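Local coordinates for protein tryptophan synthase alpha chain (Chlamydia trachomatis, PDB 6V82) that forms the alpha subunit of tryptophan synthase and probably splits indoleglycerol phosphate by aldol cleavage into indole and glyceraldehyde 3-phosphate, at residues A[17-22]-A[60-65]; A[42-47]-A[91-96]; A[52-57]-A[95-100]. All coordinates share one frame; numbering follows the deposited sequence.

Contact 1 (A[17-22]-A[60-65]); sequences YLTAGD and QVSHDR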
loop_
_atom_site.group_PDB
_atom_site.type_symbol
_atom_site.label_atom_id
_atom_site.label_comp_id
_atom_site.label_asym_id
_atom_site.label_seq_id
_atom_site.Cartn_x
_atom_site.Cartn_y
_atom_site.Cartn_z
ATOM N N TYR A 17 16.064 19.611 -43.758
ATOM C CA TYR A 17 14.966 18.786 -43.271
ATOM C C TYR A 17 13.686 19.598 -43.139
ATOM O O TYR A 17 13.704 20.727 -42.641
ATOM C CB TYR A 17 15.289 18.173 -41.908
ATOM C CG TYR A 17 14.115 17.396 -41.365
ATOM C CD1 TYR A 17 13.874 16.094 -41.780
ATOM C CD2 TYR A 17 13.224 17.973 -40.462
ATOM C CE1 TYR A 17 12.791 15.386 -41.299
ATOM C CE2 TYR A 17 12.146 17.275 -39.978
ATOM C CZ TYR A 17 11.926 15.983 -40.399
ATOM O OH TYR A 17 10.836 15.279 -39.924
ATOM N N LEU A 18 12.576 18.996 -43.558
ATOM C CA LEU A 18 11.236 19.488 -43.264
ATOM C C LEU A 18 10.330 18.313 -42.926
ATOM O O LEU A 18 10.446 17.232 -43.513
ATOM C CB LEU A 18 10.604 20.240 -44.438
ATOM C CG LEU A 18 11.121 21.616 -44.803
ATOM C CD1 LEU A 18 10.373 22.109 -46.044
ATOM C CD2 LEU A 18 10.940 22.561 -43.636
ATOM N N THR A 19 9.393 18.541 -42.009
ATOM C CA THR A 19 8.365 17.551 -41.708
ATOM C C THR A 19 7.208 17.712 -42.690
ATOM O O THR A 19 6.508 18.730 -42.675
ATOM C CB THR A 19 7.865 17.695 -40.279
ATOM O OG1 THR A 19 8.954 17.513 -39.361
ATOM C CG2 THR A 19 6.780 16.662 -40.013
ATOM N N ALA A 20 7.001 16.704 -43.536
ATOM C CA ALA A 20 5.844 16.700 -44.421
ATOM C C ALA A 20 4.557 16.879 -43.625
ATOM O O ALA A 20 4.300 16.147 -42.665
ATOM C CB ALA A 20 5.792 15.391 -45.214
ATOM N N GLY A 21 3.746 17.857 -44.024
ATOM C CA GLY A 21 2.441 18.047 -43.435
ATOM C C GLY A 21 2.407 18.936 -42.209
ATOM O O GLY A 21 1.311 19.261 -41.730
ATOM N N ASP A 22 3.559 19.325 -41.674
ATOM C CA ASP A 22 3.590 20.296 -40.586
ATOM C C ASP A 22 3.124 21.637 -41.141
ATOM O O ASP A 22 3.766 22.208 -42.027
ATOM C CB ASP A 22 4.999 20.373 -40.003
ATOM C CG ASP A 22 5.086 21.276 -38.787
ATOM O OD1 ASP A 22 4.019 21.682 -38.278
ATOM O OD2 ASP A 22 6.222 21.585 -38.354
ATOM N N GLN A 60 10.048 15.750 -32.658
ATOM C CA GLN A 60 8.912 15.006 -32.124
ATOM C C GLN A 60 7.646 15.861 -32.156
ATOM O O GLN A 60 6.617 15.438 -32.694
ATOM C CB GLN A 60 9.227 14.520 -30.703
ATOM C CG GLN A 60 8.314 13.411 -30.186
ATOM C CD GLN A 60 9.070 12.300 -29.441
ATOM O OE1 GLN A 60 8.627 11.145 -29.403
ATOM N NE2 GLN A 60 10.212 12.649 -28.846
ATOM N N VAL A 61 7.722 17.089 -31.623
ATOM C CA VAL A 61 6.567 17.990 -31.617
ATOM C C VAL A 61 6.154 18.378 -33.039
ATOM O O VAL A 61 4.959 18.561 -33.321
ATOM C CB VAL A 61 6.878 19.224 -30.752
ATOM C CG1 VAL A 61 5.823 20.287 -30.929
ATOM C CG2 VAL A 61 6.949 18.815 -29.301
ATOM N N SER A 62 7.122 18.502 -33.953
ATOM C CA SER A 62 6.806 18.736 -35.359
ATOM C C SER A 62 5.976 17.591 -35.938
ATOM O O SER A 62 4.960 17.813 -36.606
ATOM C CB SER A 62 8.104 18.913 -36.154
ATOM O OG SER A 62 7.847 19.067 -37.540
ATOM N N HIS A 63 6.406 16.354 -35.699
ATOM C CA HIS A 63 5.617 15.205 -36.132
ATOM C C HIS A 63 4.207 15.239 -35.537
ATOM O O HIS A 63 3.222 14.979 -36.242
ATOM C CB HIS A 63 6.339 13.909 -35.749
ATOM C CG HIS A 63 7.552 13.618 -36.579
ATOM N ND1 HIS A 63 8.054 12.342 -36.739
ATOM C CD2 HIS A 63 8.355 14.429 -37.308
ATOM C CE1 HIS A 63 9.111 12.380 -37.531
ATOM N NE2 HIS A 63 9.320 13.635 -37.886
ATOM N N ASP A 64 4.086 15.571 -34.244
ATOM C CA ASP A 64 2.765 15.688 -33.629
ATOM C C ASP A 64 1.890 16.677 -34.397
ATOM O O ASP A 64 0.719 16.393 -34.673
ATOM C CB ASP A 64 2.868 16.112 -32.155
ATOM C CG ASP A 64 3.539 15.052 -31.262
ATOM O OD1 ASP A 64 3.870 13.951 -31.769
ATOM O OD2 ASP A 64 3.742 15.329 -30.044
ATOM N N ARG A 65 2.451 17.844 -34.761
ATOM C CA ARG A 65 1.667 18.853 -35.473
ATOM C C ARG A 65 1.210 18.341 -36.836
ATOM O O ARG A 65 0.053 18.528 -37.223
ATOM C CB ARG A 65 2.467 20.150 -35.640
ATOM C CG ARG A 65 2.642 20.975 -34.373
ATOM C CD ARG A 65 3.189 22.366 -34.676
ATOM N NE ARG A 65 4.434 22.307 -35.438
ATOM C CZ ARG A 65 5.649 22.376 -34.895
ATOM N NH1 ARG A 65 5.791 22.515 -33.576
ATOM N NH2 ARG A 65 6.723 22.304 -35.674
#
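Asp22 meets Ser62 and Arg65 just beyond the C-terminal end of a TIM-barrel strand, and its side chain can be traced outward atom by atom. Asp22 CB lies 4.0 Å from Ser62 OG. With CG anti to the backbone N (chi1 -175°), the carboxylate swings over to helix 57-68. There Asp22 OD1 lies 3.4 Å from Arg65 CB and accepts from Arg65 NE at 2.9 Å, while OD2 takes Arg65 NH2 at 2.8 Å. In this side-on, two-nitrogen salt bridge both oxygens are met on their syn sides, the nitrogens somewhat out of the carboxylate plane, and the two flat groups are 31° apart. Asp22 OD2 is also 3.1 Å from Ser62 OG, whose proton may go to it or to Thr19 OG1.

Ser62 OG sits 2.6 Å from Thr19 OG1 in a short hydroxyl-hydroxyl hydrogen bond. The polar chain runs on from Thr19 OG1 to Tyr17 OH, 3.0 Å away. His63 closes it, its NE2 donating to Tyr17 OH at 3.0 Å. Because Tyr17 is close to Glu44 and His63 to Asp55, both predicted proton acceptors, this chain borders the predicted active site.

Strand 13-19 runs between strands 42-46 and 223-226, and helix 229-236 packs alongside, touching Tyr17, Asp22, Ser62 and Arg65.

Contact 2 (A[42-47]-A[91-96]); sequences ILELGF and PLILYS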
loop_
_atom_site.group_PDB
_atom_site.type_symbol
_atom_site.label_atom_id
_atom_site.label_comp_id
_atom_site.label_asym_id
_atom_site.label_seq_id
_atom_site.Cartn_x
_atom_site.Cartn_y
_atom_site.Cartn_z
ATOM N N ILE A 42 19.461 19.402 -51.320
ATOM C CA ILE A 42 18.754 18.145 -51.156
ATOM C C ILE A 42 17.712 18.355 -50.076
ATOM O O ILE A 42 18.043 18.806 -48.977
ATOM C CB ILE A 42 19.711 17.006 -50.757
ATOM C CG1 ILE A 42 20.716 16.731 -51.873
ATOM C CG2 ILE A 42 18.919 15.764 -50.379
ATOM C CD1 ILE A 42 21.805 15.757 -51.490
ATOM N N LEU A 43 16.463 18.040 -50.377
ATOM C CA LEU A 43 15.411 18.094 -49.374
ATOM C C LEU A 43 15.293 16.746 -48.676
ATOM O O LEU A 43 15.225 15.706 -49.335
ATOM C CB LEU A 43 14.072 18.474 -49.999
ATOM C CG LEU A 43 13.995 19.957 -50.307
ATOM C CD1 LEU A 43 12.634 20.313 -50.851
ATOM C CD2 LEU A 43 14.330 20.766 -49.057
ATOM N N GLU A 44 15.290 16.765 -47.345
ATOM C CA GLU A 44 14.996 15.576 -46.558
ATOM C C GLU A 44 13.612 15.777 -45.982
ATOM O O GLU A 44 13.421 16.603 -45.083
ATOM C CB GLU A 44 16.021 15.324 -45.461
ATOM C CG GLU A 44 15.764 14.002 -44.730
ATOM C CD GLU A 44 17.035 13.388 -44.144
ATOM O OE1 GLU A 44 17.137 13.291 -42.895
ATOM O OE2 GLU A 44 17.931 13.010 -44.939
ATOM N N LEU A 45 12.656 15.025 -46.510
ATOM C CA LEU A 45 11.246 15.195 -46.206
ATOM C C LEU A 45 10.827 14.139 -45.182
ATOM O O LEU A 45 10.896 12.931 -45.453
ATOM C CB LEU A 45 10.433 15.105 -47.498
ATOM C CG LEU A 45 8.990 15.573 -47.444
ATOM C CD1 LEU A 45 8.908 17.047 -47.044
ATOM C CD2 LEU A 45 8.353 15.339 -48.803
ATOM N N GLY A 46 10.423 14.590 -43.994
ATOM C CA GLY A 46 10.068 13.664 -42.937
ATOM C C GLY A 46 8.644 13.156 -43.047
ATOM O O GLY A 46 7.698 13.955 -43.094
ATOM N N PHE A 47 8.490 11.838 -43.144
ATOM C CA PHE A 47 7.208 11.177 -42.924
ATOM C C PHE A 47 6.960 11.188 -41.416
ATOM O O PHE A 47 7.680 10.501 -40.670
ATOM C CB PHE A 47 7.235 9.748 -43.497
ATOM C CG PHE A 47 5.864 9.139 -43.751
ATOM C CD1 PHE A 47 5.684 8.227 -44.791
ATOM C CD2 PHE A 47 4.773 9.444 -42.947
ATOM C CE1 PHE A 47 4.433 7.633 -45.039
ATOM C CE2 PHE A 47 3.515 8.861 -43.189
ATOM C CZ PHE A 47 3.350 7.953 -44.241
ATOM N N PRO A 91 17.197 16.656 -55.492
ATOM C CA PRO A 91 16.889 15.334 -54.927
ATOM C C PRO A 91 15.998 15.434 -53.696
ATOM O O PRO A 91 16.131 16.358 -52.892
ATOM C CB PRO A 91 18.270 14.781 -54.564
ATOM C CG PRO A 91 19.209 15.505 -55.470
ATOM C CD PRO A 91 18.642 16.880 -55.647
ATOM N N LEU A 92 15.083 14.466 -53.554
ATOM C CA LEU A 92 14.199 14.356 -52.391
ATOM C C LEU A 92 14.467 13.044 -51.670
ATOM O O LEU A 92 14.332 11.968 -52.265
ATOM C CB LEU A 92 12.727 14.424 -52.795
ATOM C CG LEU A 92 12.283 15.710 -53.488
ATOM C CD1 LEU A 92 10.840 15.610 -53.945
ATOM C CD2 LEU A 92 12.464 16.875 -52.550
ATOM N N ILE A 93 14.850 13.140 -50.397
ATOM C CA ILE A 93 15.014 11.995 -49.506
ATOM C C ILE A 93 13.758 11.886 -48.655
ATOM O O ILE A 93 13.400 12.835 -47.943
ATOM C CB ILE A 93 16.248 12.149 -48.599
ATOM C CG1 ILE A 93 17.510 12.476 -49.393
ATOM C CG2 ILE A 93 16.448 10.895 -47.782
ATOM C CD1 ILE A 93 17.719 11.560 -50.571
ATOM N N LEU A 94 13.082 10.745 -48.710
ATOM C CA LEU A 94 12.040 10.486 -47.726
ATOM C C LEU A 94 12.696 9.929 -46.469
ATOM O O LEU A 94 13.333 8.868 -46.506
ATOM C CB LEU A 94 10.990 9.517 -48.247
ATOM C CG LEU A 94 9.809 9.460 -47.276
ATOM C CD1 LEU A 94 9.105 10.791 -47.273
ATOM C CD2 LEU A 94 8.835 8.338 -47.642
ATOM N N TYR A 95 12.563 10.660 -45.370
ATOM C CA TYR A 95 13.021 10.212 -44.067
ATOM C C TYR A 95 11.824 9.695 -43.288
ATOM O O TYR A 95 10.810 10.399 -43.177
ATOM C CB TYR A 95 13.697 11.359 -43.320
ATOM C CG TYR A 95 13.971 11.066 -41.878
ATOM C CD1 TYR A 95 15.111 10.362 -41.499
ATOM C CD2 TYR A 95 13.098 11.509 -40.887
ATOM C CE1 TYR A 95 15.374 10.097 -40.163
ATOM C CE2 TYR A 95 13.355 11.261 -39.546
ATOM C CZ TYR A 95 14.491 10.551 -39.190
ATOM O OH TYR A 95 14.729 10.285 -37.863
ATOM N N SER A 96 11.936 8.474 -42.753
ATOM C CA SER A 96 10.764 7.844 -42.160
ATOM C C SER A 96 11.150 6.789 -41.141
ATOM O O SER A 96 12.244 6.213 -41.176
ATOM C CB SER A 96 9.883 7.207 -43.240
ATOM O OG SER A 96 8.843 6.457 -42.669
HETATM O O HOH W 1 7.687 7.618 -40.530
#
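Ile42 lays its CG2 methyl over CG1 of Ile93, 3.7 Å away, at the start of two neighbouring parallel strands of the TIM barrel. On the other face, Leu43 and Leu92 lie side by side and point the same way, with Leu92 CD2 3.4 Å from Leu43 CB. Leu45 and Leu94 share that face, where Leu45 and Leu92 touch Val80 of helix 73-84.

The backbones zip in parallel fashion: the N-H groups of Leu43, Leu45 and Phe47 go to the carbonyls of Pro91, Ile93 and Tyr95, and those of Ile93 and Tyr95 return to Leu43 O and Leu45 O.

Glu44, a predicted proton acceptor, projects from the face opposite the leucines. Its CG, anti to the backbone N (chi1 -175°), rests 3.6 Å from Tyr95 CB. The carboxylate and Tyr95 ring planes are only 6° apart, with Glu44 OE1 3.8 Å from Tyr95 CD1. Arg205 and Tyr173 hold the two carboxylate oxygens. At the last rung, beside the Phe47 N to Tyr95 O bond, Phe47 CB touches Ser96 CB, and one water donates both to Phe47 O at 2.9 Å and to Ser96 OG at 2.7 Å.

Contact 3 (A[52-57]-A[95-100]); sequences PVADNP and YSYYNP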
loop_
_atom_site.group_PDB
_atom_site.type_symbol
_atom_site.label_atom_id
_atom_site.label_comp_id
_atom_site.label_asym_id
_atom_site.label_seq_id
_atom_site.Cartn_x
_atom_site.Cartn_y
_atom_site.Cartn_z
ATOM N N PRO A 52 8.318 8.880 -32.777
ATOM C CA PRO A 52 9.683 9.007 -33.321
ATOM C C PRO A 52 10.743 9.087 -32.224
ATOM O O PRO A 52 11.383 10.119 -32.011
ATOM C CB PRO A 52 9.581 10.296 -34.153
ATOM C CG PRO A 52 8.583 11.137 -33.401
ATOM C CD PRO A 52 7.634 10.190 -32.700
ATOM N N VAL A 53 10.963 7.959 -31.535
ATOM C CA VAL A 53 11.867 7.921 -30.386
ATOM C C VAL A 53 13.310 8.247 -30.752
ATOM O O VAL A 53 14.110 8.549 -29.862
ATOM C CB VAL A 53 11.806 6.544 -29.681
ATOM C CG1 VAL A 53 10.467 6.358 -29.000
ATOM C CG2 VAL A 53 12.070 5.417 -30.676
ATOM N N ALA A 54 13.677 8.186 -32.032
ATOM C CA ALA A 54 15.051 8.460 -32.446
ATOM C C ALA A 54 15.279 9.905 -32.865
ATOM O O ALA A 54 16.364 10.223 -33.357
ATOM C CB ALA A 54 15.463 7.541 -33.596
ATOM N N ASP A 55 14.292 10.779 -32.705
ATOM C CA ASP A 55 14.429 12.177 -33.070
ATOM C C ASP A 55 14.384 13.057 -31.826
ATOM O O ASP A 55 13.833 12.674 -30.792
ATOM C CB ASP A 55 13.343 12.567 -34.063
ATOM C CG ASP A 55 13.654 12.076 -35.473
ATOM O OD1 ASP A 55 14.469 12.726 -36.161
ATOM O OD2 ASP A 55 13.122 11.024 -35.885
ATOM N N ASN A 56 14.998 14.230 -31.922
ATOM C CA ASN A 56 15.042 15.117 -30.775
ATOM C C ASN A 56 13.664 15.752 -30.560
ATOM O O ASN A 56 12.817 15.735 -31.456
ATOM C CB ASN A 56 16.143 16.163 -30.958
ATOM C CG ASN A 56 15.696 17.350 -31.760
ATOM O OD1 ASN A 56 15.190 18.327 -31.215
ATOM N ND2 ASN A 56 15.895 17.284 -33.061
ATOM N N PRO A 57 13.403 16.279 -29.359
ATOM C CA PRO A 57 12.034 16.733 -29.038
ATOM C C PRO A 57 11.443 17.733 -30.027
ATOM O O PRO A 57 10.233 17.696 -30.292
ATOM C CB PRO A 57 12.209 17.357 -27.647
ATOM C CG PRO A 57 13.394 16.676 -27.081
ATOM C CD PRO A 57 14.318 16.438 -28.219
ATOM N N TYR A 95 12.563 10.660 -45.370
ATOM C CA TYR A 95 13.021 10.212 -44.067
ATOM C C TYR A 95 11.824 9.695 -43.288
ATOM O O TYR A 95 10.810 10.399 -43.177
ATOM C CB TYR A 95 13.697 11.359 -43.320
ATOM C CG TYR A 95 13.971 11.066 -41.878
ATOM C CD1 TYR A 95 15.111 10.362 -41.499
ATOM C CD2 TYR A 95 13.098 11.509 -40.887
ATOM C CE1 TYR A 95 15.374 10.097 -40.163
ATOM C CE2 TYR A 95 13.355 11.261 -39.546
ATOM C CZ TYR A 95 14.491 10.551 -39.190
ATOM O OH TYR A 95 14.729 10.285 -37.863
ATOM N N SER A 96 11.936 8.474 -42.753
ATOM C CA SER A 96 10.764 7.844 -42.160
ATOM C C SER A 96 11.150 6.789 -41.141
ATOM O O SER A 96 12.244 6.213 -41.176
ATOM C CB SER A 96 9.883 7.207 -43.240
ATOM O OG SER A 96 8.843 6.457 -42.669
ATOM N N TYR A 97 10.208 6.525 -40.247
ATOM C CA TYR A 97 10.251 5.318 -39.445
ATOM C C TYR A 97 9.732 4.139 -40.266
ATOM O O TYR A 97 9.095 4.309 -41.305
ATOM C CB TYR A 97 9.457 5.515 -38.149
ATOM C CG TYR A 97 10.252 6.363 -37.201
ATOM C CD1 TYR A 97 10.371 7.736 -37.401
ATOM C CD2 TYR A 97 10.952 5.793 -36.157
ATOM C CE1 TYR A 97 11.128 8.513 -36.558
ATOM C CE2 TYR A 97 11.722 6.568 -35.304
ATOM C CZ TYR A 97 11.801 7.925 -35.515
ATOM O OH TYR A 97 12.551 8.705 -34.676
ATOM N N TYR A 98 10.041 2.930 -39.801
ATOM C CA TYR A 98 9.789 1.763 -40.631
ATOM C C TYR A 98 8.300 1.513 -40.796
ATOM O O TYR A 98 7.837 1.212 -41.902
ATOM C CB TYR A 98 10.469 0.537 -40.036
ATOM C CG TYR A 98 10.392 -0.667 -40.944
ATOM C CD1 TYR A 98 10.238 -0.526 -42.328
ATOM C CD2 TYR A 98 10.449 -1.949 -40.421
ATOM C CE1 TYR A 98 10.150 -1.652 -43.171
ATOM C CE2 TYR A 98 10.370 -3.059 -41.238
ATOM C CZ TYR A 98 10.223 -2.914 -42.608
ATOM O OH TYR A 98 10.157 -4.048 -43.379
ATOM N N ASN A 99 7.531 1.639 -39.712
ATOM C CA ASN A 99 6.158 1.133 -39.725
ATOM C C ASN A 99 5.256 1.806 -40.758
ATOM O O ASN A 99 4.511 1.087 -41.446
ATOM C CB ASN A 99 5.550 1.231 -38.327
ATOM C CG ASN A 99 4.324 0.365 -38.190
ATOM O OD1 ASN A 99 4.404 -0.857 -38.347
ATOM N ND2 ASN A 99 3.173 0.982 -37.919
ATOM N N PRO A 100 5.247 3.135 -40.920
ATOM C CA PRO A 100 4.394 3.712 -41.974
ATOM C C PRO A 100 4.708 3.181 -43.370
ATOM O O PRO A 100 3.821 3.196 -44.236
ATOM C CB PRO A 100 4.670 5.218 -41.858
ATOM C CG PRO A 100 5.083 5.388 -40.429
ATOM C CD PRO A 100 5.925 4.191 -40.149
#
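Asp55, a predicted proton acceptor, receives two tyrosine hydroxyls on a single carboxylate oxygen, and hydrogen bonds dominate this contact. Tyr97 OH donates to Asp55 OD2 at 2.7 Å on the carboxylate's anti side, and Tyr95 OH reaches the same Asp55 OD2 at 2.7 Å on its syn side, each somewhat out of the carboxylate plane. The approaches differ. Tyr95 comes tip to tip, its ring standing 87° to the carboxylate, whereas Tyr97 slides past Asp55 in the opposite direction, with planes 63° apart. Tyr97 CG is anti to its own carbonyl carbon, which sends the ring out to the loop. There Tyr97 OH also accepts from Ala54 N at 2.9 Å through a rather bent N-H (133°), so one hydroxyl ties together the backbone of the loop and its acidic side chain. The other carboxylate oxygen, OD1, makes a salt bridge to Lys227, and the whole group is therefore fixed from several sides.

Two apolar contacts flank the same phenol. Pro52 CB packs 3.4 Å from Tyr97 CE1, and Ala54 CB lies 4.2 Å from Tyr97 CZ.

Local bonds shape each partner. A type I turn spans Pro52 to Asp55, closed by Asp55 N to Pro52 O at 3.1 Å, and it curls the loop around the Tyr97 hydroxyl. On the other segment Ser96 OG donates to Tyr97 O at 2.6 Å, meeting a lone pair in the carbonyl plane.

In the fold, the loop leads from strand 42-46 into helix 57-68, with Asn56 as the N-cap. Tyr95 closes strand 92-96 with Ser96, and Tyr97 bridges on to helix 98-102. Val53 and Asn99 hydrogen-bond to the chain of another protein, so the contact lies beside that interface, at the C-terminal end of the barrel strands.

In the fold
Contact 2 is the core of the set, its centre about 4 Å from the centre of the chain, and is held by backbone bonds and apolar side chains, though one face carries Glu44 and Tyr95. The centres of contacts 1 and 3 are about 14 and 12 Å from it; both are still largely buried but work through polar groups of the strand ends, the following loops and helix 57-68, including a guanidinium. Contacts 2 and 3 share Tyr95 and Ser96 of strand 92-96. Contact 1 joins contact 2 through strand 13-19, where Leu18 O and Gly46 N probably hydrogen-bond at 2.7 Å. Pro52 packs on His63, linking contacts 1 and 3. Contacts 2 and 3 carry the predicted acids Glu44 and Asp55; contact 1 borders both.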